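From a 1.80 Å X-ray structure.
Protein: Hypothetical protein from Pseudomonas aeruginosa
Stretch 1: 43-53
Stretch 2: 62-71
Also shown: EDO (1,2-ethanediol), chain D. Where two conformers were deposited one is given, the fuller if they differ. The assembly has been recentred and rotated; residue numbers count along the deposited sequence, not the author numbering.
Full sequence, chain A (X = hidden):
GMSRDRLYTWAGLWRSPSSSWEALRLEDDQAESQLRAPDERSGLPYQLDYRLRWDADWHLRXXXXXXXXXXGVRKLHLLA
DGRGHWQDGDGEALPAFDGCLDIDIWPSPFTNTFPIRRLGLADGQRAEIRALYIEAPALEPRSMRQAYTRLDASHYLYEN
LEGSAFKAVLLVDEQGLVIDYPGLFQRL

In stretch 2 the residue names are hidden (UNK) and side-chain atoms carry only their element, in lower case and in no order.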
# COMPACT_ATOMS: atom_id res chain seq x y z
N GLY A 43 1.51 -7.84 -8.97
CA GLY A 43 0.56 -6.73 -9.07
C GLY A 43 -0.14 -6.33 -7.77
O GLY A 43 -1.06 -5.54 -7.78
N LEU A 44 0.27 -6.89 -6.64
CA LEU A 44 -0.38 -6.61 -5.38
C LEU A 44 0.53 -5.74 -4.51
O LEU A 44 1.77 -5.78 -4.62
CB LEU A 44 -0.74 -7.91 -4.65
CG LEU A 44 -1.65 -8.87 -5.45
CD1 LEU A 44 -1.84 -10.17 -4.69
CD2 LEU A 44 -3.00 -8.21 -5.73
N PRO A 45 -0.07 -4.91 -3.66
CA PRO A 45 0.70 -3.93 -2.89
C PRO A 45 1.50 -4.49 -1.73
O PRO A 45 1.16 -5.49 -1.16
CB PRO A 45 -0.37 -2.97 -2.35
CG PRO A 45 -1.65 -3.77 -2.31
CD PRO A 45 -1.53 -4.79 -3.44
N TYR A 46 2.59 -3.82 -1.38
CA TYR A 46 3.27 -4.10 -0.12
C TYR A 46 3.58 -2.79 0.59
O TYR A 46 3.45 -1.70 0.03
CB TYR A 46 4.54 -4.96 -0.34
CG TYR A 46 5.61 -4.28 -1.15
CD1 TYR A 46 6.60 -3.52 -0.51
CD2 TYR A 46 5.67 -4.40 -2.55
CE1 TYR A 46 7.63 -2.86 -1.26
CE2 TYR A 46 6.70 -3.71 -3.31
CZ TYR A 46 7.68 -2.96 -2.64
OH TYR A 46 8.68 -2.27 -3.32
N GLN A 47 3.91 -2.91 1.87
CA GLN A 47 4.43 -1.79 2.61
C GLN A 47 5.71 -2.24 3.28
O GLN A 47 5.72 -3.27 3.99
CB GLN A 47 3.47 -1.29 3.68
CG GLN A 47 4.08 -0.10 4.49
CD GLN A 47 3.06 0.71 5.26
OE1 GLN A 47 1.97 1.03 4.75
NE2 GLN A 47 3.40 1.05 6.52
N LEU A 48 6.75 -1.42 3.08
CA LEU A 48 8.07 -1.62 3.67
C LEU A 48 8.27 -0.51 4.70
O LEU A 48 8.11 0.68 4.39
CB LEU A 48 9.16 -1.50 2.59
CG LEU A 48 10.59 -1.61 3.15
CD1 LEU A 48 10.82 -2.96 3.76
CD2 LEU A 48 11.61 -1.37 2.07
N ASP A 49 8.61 -0.89 5.91
CA ASP A 49 9.03 0.03 6.97
C ASP A 49 10.49 -0.26 7.22
O ASP A 49 10.87 -1.41 7.32
CB ASP A 49 8.23 -0.21 8.27
CG ASP A 49 6.75 0.07 8.12
OD1 ASP A 49 6.37 1.03 7.45
OD2 ASP A 49 5.93 -0.71 8.68
N TYR A 50 11.33 0.76 7.26
CA TYR A 50 12.71 0.49 7.54
C TYR A 50 13.37 1.59 8.34
O TYR A 50 12.91 2.73 8.35
CB TYR A 50 13.47 0.21 6.24
CG TYR A 50 13.76 1.42 5.33
CD1 TYR A 50 14.86 2.27 5.54
CD2 TYR A 50 12.99 1.65 4.18
CE1 TYR A 50 15.10 3.36 4.68
CE2 TYR A 50 13.28 2.70 3.30
CZ TYR A 50 14.33 3.54 3.56
OH TYR A 50 14.59 4.58 2.68
N ARG A 51 14.45 1.21 9.01
CA ARG A 51 15.25 2.19 9.74
C ARG A 51 16.70 1.93 9.45
O ARG A 51 17.15 0.78 9.54
CB ARG A 51 14.93 2.10 11.24
CG ARG A 51 15.85 3.00 12.13
CD ARG A 51 15.55 2.90 13.64
NE ARG A 51 15.65 1.53 14.17
CZ ARG A 51 16.77 0.94 14.60
NH1 ARG A 51 17.96 1.56 14.54
NH2 ARG A 51 16.71 -0.30 15.08
N LEU A 52 17.43 2.99 9.11
CA LEU A 52 18.88 2.93 8.93
C LEU A 52 19.57 3.81 9.94
O LEU A 52 19.06 4.86 10.34
CB LEU A 52 19.28 3.37 7.51
CG LEU A 52 18.55 2.68 6.36
CD1 LEU A 52 19.00 3.27 5.00
CD2 LEU A 52 18.74 1.15 6.44
N ARG A 53 20.74 3.35 10.39
CA ARG A 53 21.55 4.11 11.31
C ARG A 53 22.99 4.05 10.80
O ARG A 53 23.46 3.00 10.39
CB ARG A 53 21.43 3.56 12.73
CG ARG A 53 22.33 4.24 13.76
CD ARG A 53 22.14 3.70 15.21
NE ARG A 53 22.50 2.29 15.31
CZ ARG A 53 23.75 1.83 15.39
NH1 ARG A 53 24.78 2.66 15.40
NH2 ARG A 53 23.97 0.53 15.48
N UNK A 62 23.67 0.02 11.10
CA UNK A 62 22.53 -0.87 11.29
C UNK A 62 21.40 -0.62 10.29
O UNK A 62 21.12 0.53 9.90
c UNK A 62 21.07 -1.83 13.21
o UNK A 62 21.18 -0.70 15.37
c UNK A 62 22.02 -0.75 12.73
c UNK A 62 20.84 -1.77 14.73
o UNK A 62 20.36 -2.79 15.29
N UNK A 63 20.74 -1.70 9.89
CA UNK A 63 19.54 -1.59 9.08
C UNK A 63 18.49 -2.59 9.57
O UNK A 63 18.80 -3.74 9.81
c UNK A 63 19.90 -1.84 7.62
N UNK A 64 17.25 -2.13 9.72
CA UNK A 64 16.11 -2.95 10.10
C UNK A 64 14.96 -2.74 9.11
O UNK A 64 14.62 -1.60 8.79
c UNK A 64 14.52 -3.49 11.97
c UNK A 64 16.75 -2.63 12.51
c UNK A 64 15.61 -2.58 11.53
N UNK A 65 14.40 -3.84 8.62
CA UNK A 65 13.35 -3.89 7.62
C UNK A 65 12.17 -4.72 8.09
O UNK A 65 12.36 -5.77 8.70
c UNK A 65 16.33 -4.25 5.98
c UNK A 65 14.78 -2.84 4.79
c UNK A 65 17.16 -2.56 4.49
c UNK A 65 15.86 -2.17 4.19
c UNK A 65 15.01 -3.87 5.71
c UNK A 65 17.39 -3.59 5.39
c UNK A 65 13.86 -4.57 6.36
N UNK A 66 10.95 -4.28 7.74
CA UNK A 66 9.72 -4.99 8.08
C UNK A 66 8.85 -4.73 6.90
O UNK A 66 8.55 -3.57 6.59
c UNK A 66 6.51 -4.67 9.06
n UNK A 66 7.41 -5.77 10.71
c UNK A 66 9.08 -4.43 9.37
n UNK A 66 5.55 -5.37 9.75
c UNK A 66 7.70 -4.94 9.65
c UNK A 66 6.12 -6.04 10.73
N UNK A 67 8.55 -5.80 6.18
CA UNK A 67 7.71 -5.71 4.98
C UNK A 67 6.47 -6.55 5.16
O UNK A 67 6.55 -7.69 5.57
c UNK A 67 7.53 -6.06 2.53
c UNK A 67 8.44 -6.16 3.71
c UNK A 67 8.96 -7.57 3.83
N UNK A 68 5.34 -5.97 4.83
CA UNK A 68 4.09 -6.69 4.80
C UNK A 68 3.49 -6.72 3.39
O UNK A 68 3.37 -5.69 2.71
c UNK A 68 2.56 -5.36 8.14
c UNK A 68 3.09 -6.08 5.77
c UNK A 68 3.65 -5.67 7.11
o UNK A 68 1.35 -5.20 7.76
o UNK A 68 2.92 -5.31 9.34
N UNK A 69 3.12 -7.92 2.98
CA UNK A 69 2.58 -8.18 1.66
C UNK A 69 1.61 -9.34 1.76
O UNK A 69 1.41 -9.89 2.84
o UNK A 69 4.26 -9.85 1.02
c UNK A 69 3.72 -8.56 0.70
N UNK A 70 1.01 -9.66 0.62
CA UNK A 70 0.12 -10.80 0.56
C UNK A 70 0.82 -12.07 1.03
O UNK A 70 0.16 -12.92 1.62
o UNK A 70 -1.70 -14.44 -0.82
c UNK A 70 -0.48 -10.97 -0.84
o UNK A 70 0.12 -13.59 -1.65
c UNK A 70 -1.57 -12.05 -0.93
c UNK A 70 -1.01 -13.46 -1.15
N UNK A 71 2.15 -12.16 0.83
CA UNK A 71 2.92 -13.37 1.18
C UNK A 71 3.22 -13.51 2.66
O UNK A 71 3.64 -14.58 3.10
c UNK A 71 4.03 -13.77 -1.04
c UNK A 71 4.26 -13.46 0.43
o UNK A 71 4.95 -12.21 0.51
C1 EDO D . 10.62 -0.64 11.24
O1 EDO D . 11.70 -1.36 10.65
C2 EDO D . 11.15 0.58 11.98
O2 EDO D . 10.26 1.71 11.87

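The two strands run antiparallel, and the hidden residues of the second can be read from their side-chain atoms and neighbours. At position 62 the side chain has three carbons, the third carrying two oxygens. One of these oxygens lies 3.1 Å from Arg-53 NH2 and 3.3 Å from Arg-53 NE, in a salt bridge at the edge of the guanidinium. Two carbons and a carboxylate make this Glu-62; its other carboxylate oxygen is hydrogen-bonded elsewhere in the structure.

Position 63 has a single side-chain carbon, CB, which sits 3.4 Å from Leu-52 CD2. With no further atom, it is Ala-63, and the leucine methyl packs directly on its small side chain.

Position 64 has one carbon bearing two more, a branch at CB without oxygen. The branch approaches the guanidinium of Arg-51. Three carbons arranged this way define Val-64, whose CG2 lies 3.5 Å from Arg-51 NH2.

At position 65 one carbon leads to a ring of six carbons with no heteroatom, buried against Leu-48, Tyr-50 and Leu-52. This is Phe-65. Its CD1 is 3.6 Å from Tyr-50 CB, while Leu-48 CD1 lies at the ring edge, 4.1 Å from the same CD1 atom.

Position 66 carries one carbon and a five-membered ring of three carbons and two nitrogens, an imidazole, which approaches the carboxylate of Asp-49. The residue is His-66. Its CD2 comes within 4.0 Å of Asp-49 OD2, a contact that is not a hydrogen bond.

Position 67 again shows one carbon carrying two carbons, here on the same face as Leu-48. It is Val-67: CB lies 4.0 Å from Leu-48 CD1, and CG2 reaches 4.1 Å from Tyr-46 CD1.

Position 68 has three carbons, the last with two oxygens, and its backbone pairs with Gln-47. It is Glu-68. OE2 accepts a 2.7 Å hydrogen bond from His-66 NE2, linking alternate residues along the strand.

At position 69 one carbon carries one oxygen, and CB lies 3.8 Å from Tyr-46 CB. The short hydroxyl side chain identifies Ser-69.

Position 70 lies beyond the strand and has three carbons ending in two oxygens; its CB is 4.2 Å from Leu-44 CD1. This is Glu-70.

Position 71 has a carbon bearing one oxygen and one carbon, and touches nothing on the first stretch. It is Thr-71, whose OG1 donates a 2.5 Å hydrogen bond to Ser-69 OG.

The contact rests on a backbone ladder in which Gln-47, Asp-49, Arg-51 and Arg-53 each exchange two hydrogen bonds with their partners; Asp-49 N to His-66 O, at 2.8 Å, is nearly linear. Alternation separates the side chains: Leu-48, Tyr-50 and Leu-52 pack with Ala-63, Phe-65 and Val-67 on a buried face, whereas the face of Arg-51 and Arg-53 is more polar and holds the salt bridge. An ethanediol, probably from the crystallisation liquor, adds a weak hydrogen bond from O1 to Asp-49 O at 3.4 Å.

Stretch 2 62-71: EAVFHVESET
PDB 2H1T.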